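PDB 2WAD: penicillin-binding protein 2B from Streptococcus pneumoniae, which forms peptide cross-links between neighbouring glycan strands of cell wall peptidoglycan as a penicillin-binding transpeptidase of the elongation machinery. Local coordinates for residues A[324-332]-A[359-370]; A[409-417]-A[459-467]. All coordinates share one frame; numbering follows the deposited sequence.

Overall arrangement
Both contacts belong to the transpeptidase domain, but they lie in different parts of it and do not touch: their centres are 41 Å apart and their nearest atoms about 26 Å. Contact 1 seats helix 314-334 on the six-stranded antiparallel sheet, at the edge formed by strands 355-363 and 370-372; the side chain of F328 is about 12 Å from a bound zinc ion. Contact 2 comes later in the chain, at the surface of the helical region, where segment 409-417 meets the loop between helices 445-455 and 471-484. Between them in sequence comes S386, the acyl-ester serine, just before helix 389-398. Neither contact is at that active site or at the zinc site of D288, H290 and D292.

Contact 1 of 2, residues A[324-332]-A[359-370]; sequences LKSYFNSEL and SGLKHDLKTGEL. Unlike the reference sequence in segment 359-370: L361 (reference Ile).
Segment 324-332 runs roughly along strand 359-363, at 29° to it and with axes 9.2 Å apart at closest, and K325 and L361 are the facing pair, with CA atoms 7.0 Å apart. L361 reaches the helix with one methyl: its CD2 lies 3.6 Å from K325 CG, and F328 CB borders the same methyl. One turn before F328, L324 CD2 presses on S359 CB, while S359 OG is hydrogen-bonded to D321 on the same helix. The F328 side chain swings out with CG opposite the backbone N (chi1 -157°), which carries the ring over to H363. There CZ meets H363 CB at 3.6 Å, and the two rings stand obliquely, planes 56° apart, with H363 ND1 at the phenyl edge. L332 adds an off-centre CH-pi contact, its CD2 4.3 Å from the centroid of the H363 ring. L370, just past the hairpin turn, completes the contact: CD2 packs on F328 CE2 and CD1 lies 3.5 Å from N329 OD1. The turn itself is held by D364 OD1, which accepts from the backbone N of K366 in an Asx turn and also from T367 N. This is helix-on-sheet packing in the transpeptidase fold: helix 314-334 lies on the sheet beside helix 661-676, which L324 and Y327 also touch, and the ring of F651 meets F328. No hydrogen bond joins the two segments, so their fit rests on leucine methyls, aromatic rings and the aliphatic carbons of K325 and S359. ND1 of the buried H363 ring is hydrogen-bonded to S340 O, outside the two segments, which should limit the ring's rotation and is consistent with a proton on that nitrogen.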
loop_
_atom_site.group_PDB
_atom_site.type_symbol
_atom_site.label_atom_id
_atom_site.label_comp_id
_atom_site.label_asym_id
_atom_site.label_seq_id
_atom_site.Cartn_x
_atom_site.Cartn_y
_atom_site.Cartn_z
ATOM N N LEU A 324 19.782 5.546 -4.469
ATOM C CA LEU A 324 19.809 4.928 -3.136
ATOM C C LEU A 324 20.760 3.737 -3.150
ATOM O O LEU A 324 21.504 3.492 -2.210
ATOM C CB LEU A 324 18.420 4.484 -2.662
ATOM C CG LEU A 324 17.568 5.404 -1.792
ATOM C CD1 LEU A 324 17.611 6.867 -2.202
ATOM C CD2 LEU A 324 16.125 4.852 -1.750
ATOM N N LYS A 325 20.724 2.986 -4.237
ATOM C CA LYS A 325 21.595 1.838 -4.334
ATOM C C LYS A 325 23.069 2.275 -4.447
ATOM O O LYS A 325 23.958 1.702 -3.815
ATOM C CB LYS A 325 21.143 0.948 -5.499
ATOM C CG LYS A 325 21.417 -0.526 -5.218
ATOM C CD LYS A 325 21.092 -1.431 -6.390
ATOM C CE LYS A 325 21.464 -2.860 -6.005
ATOM N NZ LYS A 325 21.146 -3.849 -7.082
ATOM N N SER A 326 23.320 3.330 -5.206
ATOM C CA SER A 326 24.666 3.881 -5.280
ATOM C C SER A 326 25.229 4.351 -3.923
ATOM O O SER A 326 26.292 3.900 -3.472
ATOM C CB SER A 326 24.715 4.987 -6.342
ATOM O OG SER A 326 25.978 5.621 -6.287
ATOM N N TYR A 327 24.504 5.241 -3.248
ATOM C CA TYR A 327 24.869 5.631 -1.897
ATOM C C TYR A 327 24.970 4.492 -0.881
ATOM O O TYR A 327 25.930 4.407 -0.104
ATOM C CB TYR A 327 23.929 6.723 -1.360
ATOM C CG TYR A 327 24.259 8.133 -1.783
ATOM C CD1 TYR A 327 25.154 8.913 -1.049
ATOM C CD2 TYR A 327 23.667 8.696 -2.915
ATOM C CE1 TYR A 327 25.431 10.212 -1.434
ATOM C CE2 TYR A 327 23.936 9.988 -3.296
ATOM C CZ TYR A 327 24.817 10.745 -2.557
ATOM O OH TYR A 327 25.067 12.044 -2.949
ATOM N N PHE A 328 23.988 3.606 -0.834
ATOM C CA PHE A 328 24.084 2.534 0.170
ATOM C C PHE A 328 25.316 1.646 -0.009
ATOM O O PHE A 328 25.935 1.274 0.976
ATOM C CB PHE A 328 22.834 1.632 0.213
ATOM C CG PHE A 328 22.670 0.914 1.535
ATOM C CD1 PHE A 328 22.000 1.517 2.592
ATOM C CD2 PHE A 328 23.212 -0.348 1.737
ATOM C CE1 PHE A 328 21.861 0.874 3.823
ATOM C CE2 PHE A 328 23.090 -1.012 2.958
ATOM C CZ PHE A 328 22.413 -0.393 4.013
ATOM N N ASN A 329 25.642 1.256 -1.242
ATOM C CA ASN A 329 26.843 0.450 -1.480
ATOM C C ASN A 329 28.125 1.182 -1.115
ATOM O O ASN A 329 29.051 0.575 -0.597
ATOM C CB ASN A 329 26.926 -0.024 -2.940
ATOM C CG ASN A 329 26.110 -1.288 -3.203
ATOM O OD1 ASN A 329 26.179 -2.275 -2.460
ATOM N ND2 ASN A 329 25.325 -1.251 -4.255
ATOM N N SER A 330 28.176 2.485 -1.374
ATOM C CA SER A 330 29.330 3.280 -0.966
ATOM C C SER A 330 29.485 3.235 0.554
ATOM O O SER A 330 30.584 3.007 1.087
ATOM C CB SER A 330 29.153 4.725 -1.457
ATOM O OG SER A 330 30.383 5.424 -1.429
ATOM N N GLU A 331 28.374 3.407 1.267
ATOM C CA GLU A 331 28.431 3.378 2.732
ATOM C C GLU A 331 28.728 1.983 3.265
ATOM O O GLU A 331 29.272 1.833 4.355
ATOM C CB GLU A 331 27.149 3.933 3.346
ATOM C CG GLU A 331 26.936 5.397 3.045
ATOM C CD GLU A 331 27.916 6.295 3.782
ATOM O OE1 GLU A 331 27.746 6.500 5.005
ATOM O OE2 GLU A 331 28.859 6.806 3.131
ATOM N N LEU A 332 28.366 0.947 2.515
ATOM C CA LEU A 332 28.862 -0.384 2.861
ATOM C C LEU A 332 30.359 -0.504 2.581
ATOM O O LEU A 332 31.082 -1.182 3.311
ATOM C CB LEU A 332 28.116 -1.477 2.110
ATOM C CG LEU A 332 26.717 -1.894 2.562
ATOM C CD1 LEU A 332 26.172 -3.015 1.671
ATOM C CD2 LEU A 332 26.731 -2.307 4.013
ATOM N N SER A 359 10.749 4.857 -2.595
ATOM C CA SER A 359 11.844 3.954 -2.936
ATOM C C SER A 359 12.409 3.391 -1.653
ATOM O O SER A 359 12.554 4.122 -0.668
ATOM C CB SER A 359 12.983 4.737 -3.612
ATOM O OG SER A 359 12.736 4.939 -4.993
ATOM N N GLY A 360 12.806 2.125 -1.681
ATOM C CA GLY A 360 13.442 1.552 -0.506
ATOM C C GLY A 360 14.401 0.444 -0.894
ATOM O O GLY A 360 14.182 -0.276 -1.869
ATOM N N LEU A 361 15.485 0.326 -0.139
ATOM C CA LEU A 361 16.462 -0.717 -0.403
ATOM C C LEU A 361 16.679 -1.391 0.927
ATOM O O LEU A 361 17.016 -0.735 1.898
ATOM C CB LEU A 361 17.780 -0.116 -0.890
ATOM C CG LEU A 361 18.788 -1.113 -1.468
ATOM C CD1 LEU A 361 18.198 -1.909 -2.607
ATOM C CD2 LEU A 361 20.063 -0.408 -1.900
ATOM N N LYS A 362 16.463 -2.697 0.975
ATOM C CA LYS A 362 16.522 -3.417 2.222
ATOM C C LYS A 362 17.856 -4.124 2.284
ATOM O O LYS A 362 18.291 -4.755 1.312
ATOM C CB LYS A 362 15.377 -4.425 2.273
ATOM C CG LYS A 362 15.315 -5.218 3.546
ATOM C CD LYS A 362 14.170 -6.214 3.411
ATOM C CE LYS A 362 13.802 -6.829 4.754
ATOM N NZ LYS A 362 14.949 -7.591 5.296
ATOM N N HIS A 363 18.513 -3.988 3.431
ATOM C CA HIS A 363 19.782 -4.653 3.672
ATOM C C HIS A 363 19.608 -5.685 4.785
ATOM O O HIS A 363 19.474 -5.327 5.960
ATOM C CB HIS A 363 20.882 -3.628 4.032
ATOM C CG HIS A 363 22.200 -4.242 4.397
ATOM N ND1 HIS A 363 22.889 -3.916 5.545
ATOM C CD2 HIS A 363 22.953 -5.177 3.765
ATOM C CE1 HIS A 363 24.004 -4.623 5.607
ATOM N NE2 HIS A 363 24.070 -5.394 4.536
ATOM N N ASP A 364 19.653 -6.959 4.401
ATOM C CA ASP A 364 19.501 -8.098 5.310
ATOM C C ASP A 364 20.698 -8.239 6.233
ATOM O O ASP A 364 21.820 -8.481 5.762
ATOM C CB ASP A 364 19.417 -9.372 4.462
ATOM C CG ASP A 364 18.823 -10.545 5.220
ATOM O OD1 ASP A 364 19.305 -10.847 6.332
ATOM O OD2 ASP A 364 17.865 -11.155 4.695
ATOM N N LEU A 365 20.471 -8.125 7.540
ATOM C CA LEU A 365 21.576 -8.133 8.490
ATOM C C LEU A 365 22.112 -9.540 8.755
ATOM O O LEU A 365 23.103 -9.695 9.459
ATOM C CB LEU A 365 21.210 -7.444 9.811
ATOM C CG LEU A 365 20.702 -6.010 9.698
ATOM C CD1 LEU A 365 20.561 -5.418 11.090
ATOM C CD2 LEU A 365 21.712 -5.202 8.874
ATOM N N LYS A 366 21.494 -10.564 8.181
ATOM C CA LYS A 366 22.026 -11.912 8.343
ATOM C C LYS A 366 22.760 -12.411 7.098
ATOM O O LYS A 366 23.815 -13.037 7.196
ATOM C CB LYS A 366 20.898 -12.883 8.714
ATOM C CG LYS A 366 20.106 -12.501 9.965
ATOM C CD LYS A 366 18.686 -13.067 9.912
ATOM C CE LYS A 366 17.754 -12.251 9.020
ATOM N NZ LYS A 366 16.843 -11.368 9.811
ATOM N N THR A 367 22.197 -12.153 5.925
ATOM C CA THR A 367 22.761 -12.656 4.679
ATOM C C THR A 367 23.544 -11.573 3.937
ATOM O O THR A 367 24.379 -11.884 3.099
ATOM C CB THR A 367 21.684 -13.186 3.743
ATOM O OG1 THR A 367 20.862 -12.094 3.338
ATOM C CG2 THR A 367 20.831 -14.253 4.429
ATOM N N GLY A 368 23.269 -10.308 4.247
ATOM C CA GLY A 368 23.967 -9.196 3.627
ATOM C C GLY A 368 23.316 -8.794 2.323
ATOM O O GLY A 368 23.671 -7.771 1.743
ATOM N N GLU A 369 22.343 -9.572 1.864
ATOM C CA GLU A 369 21.738 -9.316 0.555
ATOM C C GLU A 369 20.969 -7.993 0.545
ATOM O O GLU A 369 20.436 -7.588 1.574
ATOM C CB GLU A 369 20.809 -10.483 0.171
ATOM C CG GLU A 369 20.475 -10.600 -1.324
ATOM C CD GLU A 369 19.281 -11.528 -1.568
ATOM O OE1 GLU A 369 18.828 -12.166 -0.592
ATOM O OE2 GLU A 369 18.796 -11.635 -2.715
ATOM N N LEU A 370 20.919 -7.334 -0.612
ATOM C CA LEU A 370 20.170 -6.099 -0.815
ATOM C C LEU A 370 18.992 -6.378 -1.729
ATOM O O LEU A 370 19.167 -6.998 -2.773
ATOM C CB LEU A 370 21.046 -5.032 -1.490
ATOM C CG LEU A 370 22.252 -4.468 -0.734
ATOM C CD1 LEU A 370 22.939 -3.413 -1.593
ATOM C CD2 LEU A 370 21.899 -3.886 0.624
#

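Contact 2 of 2, residues A[409-417]-A[459-467]; sequences TDQPIVFQG and TYQPNMFVG. Unlike the reference sequence in segment 409-417: P412 (reference Ser).
On the surface of the helical region of the transpeptidase domain, the chain leaving strand 408-410 meets the loop between helices 445-455 and 471-484, with Y460 and V414 through Q416 as the chief partners. Y460 reaches across with CG anti to its backbone N (chi1 174°), and its OH accepts a hydrogen bond from V414 N at 2.9 Å. The Q411 amide meets the edge of that ring, its plane turned 82° from it, and I413 CG2 touches CE1. The loop folds as a type II beta turn from Q461 to M464; N463, with positive phi, takes the third position. This presents N463 N to V414 O (2.8 Å) and turns N463 O towards Q416. Two bonds then hold Q416: its backbone N donates to M464 O at 3.0 Å, nearly straight, and NE2 donates to N463 O at 2.7 Å with that oxygen in the amide plane. With CG opposite its carbonyl carbon (chi1 -61°), Q416 sets CG over the centre of the F465 ring, 3.3 Å from the centroid, a close CH-pi contact; the bend at the next bond folds the amide back to stack on the ring while NE2 reaches N463 O. On the inner side, the F415 ring takes M464 CG and the sulfur SD at its edge, a Met-aromatic contact, and V466 CG2 lies 3.5 Å from F415 CD1; F509 meets the same ring edge-to-face.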
loop_
_atom_site.group_PDB
_atom_site.type_symbol
_atom_site.label_atom_id
_atom_site.label_comp_id
_atom_site.label_asym_id
_atom_site.label_seq_id
_atom_site.Cartn_x
_atom_site.Cartn_y
_atom_site.Cartn_z
ATOM N N THR A 409 18.463 29.766 26.634
ATOM C CA THR A 409 19.876 29.484 26.790
ATOM C C THR A 409 20.122 28.041 26.355
ATOM O O THR A 409 19.529 27.093 26.884
ATOM C CB THR A 409 20.323 29.668 28.259
ATOM O OG1 THR A 409 19.995 30.998 28.676
ATOM C CG2 THR A 409 21.831 29.431 28.431
ATOM N N ASP A 410 21.017 27.889 25.389
ATOM C CA ASP A 410 21.572 26.583 25.083
ATOM C C ASP A 410 22.595 26.268 26.174
ATOM O O ASP A 410 23.588 26.984 26.327
ATOM C CB ASP A 410 22.230 26.607 23.703
ATOM C CG ASP A 410 22.524 25.223 23.182
ATOM O OD1 ASP A 410 23.267 24.458 23.835
ATOM O OD2 ASP A 410 21.981 24.893 22.108
ATOM N N GLN A 411 22.322 25.207 26.931
ATOM C CA GLN A 411 23.158 24.728 28.035
ATOM C C GLN A 411 22.871 23.235 28.180
ATOM O O GLN A 411 21.833 22.752 27.703
ATOM C CB GLN A 411 22.763 25.451 29.335
ATOM C CG GLN A 411 21.253 25.369 29.583
ATOM C CD GLN A 411 20.766 26.275 30.699
ATOM O OE1 GLN A 411 21.429 26.406 31.721
ATOM N NE2 GLN A 411 19.605 26.907 30.505
ATOM N N PRO A 412 23.783 22.490 28.823
ATOM C CA PRO A 412 23.451 21.093 29.094
ATOM C C PRO A 412 22.213 21.073 29.988
ATOM O O PRO A 412 22.037 21.984 30.779
ATOM C CB PRO A 412 24.661 20.551 29.865
ATOM C CG PRO A 412 25.755 21.606 29.744
ATOM C CD PRO A 412 25.084 22.902 29.380
ATOM N N ILE A 413 21.369 20.053 29.870
ATOM C CA ILE A 413 20.138 20.017 30.625
ATOM C C ILE A 413 20.343 18.935 31.658
ATOM O O ILE A 413 20.622 17.799 31.306
ATOM C CB ILE A 413 18.931 19.614 29.760
ATOM C CG1 ILE A 413 18.716 20.582 28.587
ATOM C CG2 ILE A 413 17.707 19.346 30.630
ATOM C CD1 ILE A 413 18.756 22.044 28.928
ATOM N N VAL A 414 20.234 19.303 32.928
ATOM C CA VAL A 414 20.555 18.386 34.016
ATOM C C VAL A 414 19.373 18.228 34.967
ATOM O O VAL A 414 19.046 19.156 35.711
ATOM C CB VAL A 414 21.807 18.862 34.815
ATOM C CG1 VAL A 414 22.186 17.791 35.837
ATOM C CG2 VAL A 414 22.980 19.094 33.870
ATOM N N PHE A 415 18.728 17.069 34.917
ATOM C CA PHE A 415 17.596 16.760 35.783
ATOM C C PHE A 415 18.091 15.691 36.757
ATOM O O PHE A 415 18.872 14.830 36.346
ATOM C CB PHE A 415 16.459 16.089 34.984
ATOM C CG PHE A 415 15.889 16.912 33.851
ATOM C CD1 PHE A 415 15.272 18.136 34.082
ATOM C CD2 PHE A 415 15.929 16.420 32.550
ATOM C CE1 PHE A 415 14.730 18.889 33.036
ATOM C CE2 PHE A 415 15.382 17.149 31.499
ATOM C CZ PHE A 415 14.766 18.379 31.732
ATOM N N GLN A 416 17.611 15.720 38.004
ATOM C CA GLN A 416 17.808 14.616 38.951
ATOM C C GLN A 416 17.359 13.302 38.325
ATOM O O GLN A 416 16.270 13.216 37.765
ATOM C CB GLN A 416 17.000 14.816 40.246
ATOM C CG GLN A 416 17.375 16.071 41.017
ATOM C CD GLN A 416 18.817 16.043 41.490
ATOM O OE1 GLN A 416 19.345 14.969 41.783
ATOM N NE2 GLN A 416 19.461 17.217 41.570
ATOM N N GLY A 417 18.187 12.274 38.423
ATOM C CA GLY A 417 17.777 10.964 37.960
ATOM C C GLY A 417 18.128 10.618 36.520
ATOM O O GLY A 417 17.814 9.513 36.080
ATOM N N THR A 459 9.614 25.139 34.525
ATOM C CA THR A 459 10.667 25.995 33.987
ATOM C C THR A 459 12.014 25.403 34.378
ATOM O O THR A 459 12.182 25.015 35.535
ATOM C CB THR A 459 10.518 27.417 34.556
ATOM O OG1 THR A 459 9.264 27.945 34.114
ATOM C CG2 THR A 459 11.607 28.349 34.074
ATOM N N TYR A 460 12.962 25.328 33.442
ATOM C CA TYR A 460 14.219 24.623 33.702
ATOM C C TYR A 460 15.098 25.374 34.690
ATOM O O TYR A 460 15.300 26.584 34.545
ATOM C CB TYR A 460 15.031 24.308 32.428
ATOM C CG TYR A 460 16.404 23.711 32.732
ATOM C CD1 TYR A 460 16.531 22.421 33.256
ATOM C CD2 TYR A 460 17.568 24.444 32.533
ATOM C CE1 TYR A 460 17.768 21.885 33.548
ATOM C CE2 TYR A 460 18.807 23.919 32.829
ATOM C CZ TYR A 460 18.897 22.648 33.341
ATOM O OH TYR A 460 20.122 22.095 33.597
ATOM N N GLN A 461 15.587 24.648 35.692
ATOM C CA GLN A 461 16.701 25.079 36.533
ATOM C C GLN A 461 17.596 23.860 36.721
ATOM O O GLN A 461 17.093 22.760 36.956
ATOM C CB GLN A 461 16.243 25.561 37.922
ATOM C CG GLN A 461 15.129 26.600 37.961
ATOM C CD GLN A 461 15.562 27.948 37.408
ATOM O OE1 GLN A 461 16.747 28.286 37.432
ATOM N NE2 GLN A 461 14.603 28.726 36.902
ATOM N N PRO A 462 18.918 24.053 36.627
ATOM C CA PRO A 462 19.846 22.939 36.766
ATOM C C PRO A 462 19.567 22.130 38.034
ATOM O O PRO A 462 19.239 22.713 39.067
ATOM C CB PRO A 462 21.222 23.622 36.847
ATOM C CG PRO A 462 21.054 24.944 36.171
ATOM C CD PRO A 462 19.607 25.353 36.466
ATOM N N ASN A 463 19.671 20.805 37.938
ATOM C CA ASN A 463 19.638 19.915 39.090
ATOM C C ASN A 463 18.249 19.855 39.729
ATOM O O ASN A 463 18.089 19.378 40.851
ATOM C CB ASN A 463 20.688 20.317 40.149
ATOM C CG ASN A 463 22.052 20.662 39.550
ATOM O OD1 ASN A 463 22.485 20.092 38.547
ATOM N ND2 ASN A 463 22.723 21.622 40.158
ATOM N N MET A 464 17.240 20.341 39.023
ATOM C CA MET A 464 15.870 20.234 39.506
ATOM C C MET A 464 15.391 18.778 39.575
ATOM O O MET A 464 15.777 17.951 38.737
ATOM C CB MET A 464 14.943 21.045 38.596
ATOM C CG MET A 464 14.887 20.509 37.150
ATOM S SD MET A 464 13.804 21.480 36.072
ATOM C CE MET A 464 12.335 21.698 37.086
ATOM N N PHE A 465 14.579 18.488 40.594
ATOM C CA PHE A 465 13.820 17.240 40.719
ATOM C C PHE A 465 12.535 17.501 39.927
ATOM O O PHE A 465 11.828 18.493 40.168
ATOM C CB PHE A 465 13.445 16.933 42.185
ATOM C CG PHE A 465 14.567 16.346 43.015
ATOM C CD1 PHE A 465 14.821 14.986 42.997
ATOM C CD2 PHE A 465 15.368 17.161 43.813
ATOM C CE1 PHE A 465 15.861 14.448 43.729
ATOM C CE2 PHE A 465 16.409 16.637 44.551
ATOM C CZ PHE A 465 16.647 15.282 44.522
ATOM N N VAL A 466 12.238 16.647 38.955
ATOM C CA VAL A 466 11.065 16.906 38.127
ATOM C C VAL A 466 9.787 16.239 38.638
ATOM O O VAL A 466 9.756 15.030 38.881
ATOM C CB VAL A 466 11.304 16.633 36.618
ATOM C CG1 VAL A 466 10.090 17.091 35.813
ATOM C CG2 VAL A 466 12.542 17.374 36.119
ATOM N N GLY A 467 8.744 17.046 38.821
ATOM C CA GLY A 467 7.408 16.546 39.185
ATOM C C GLY A 467 6.642 15.929 38.023
ATOM O O GLY A 467 6.522 16.548 36.958
HETATM O O HOH W 1 22.285 23.244 33.333
HETATM O O HOH W 2 13.705 14.898 38.002
#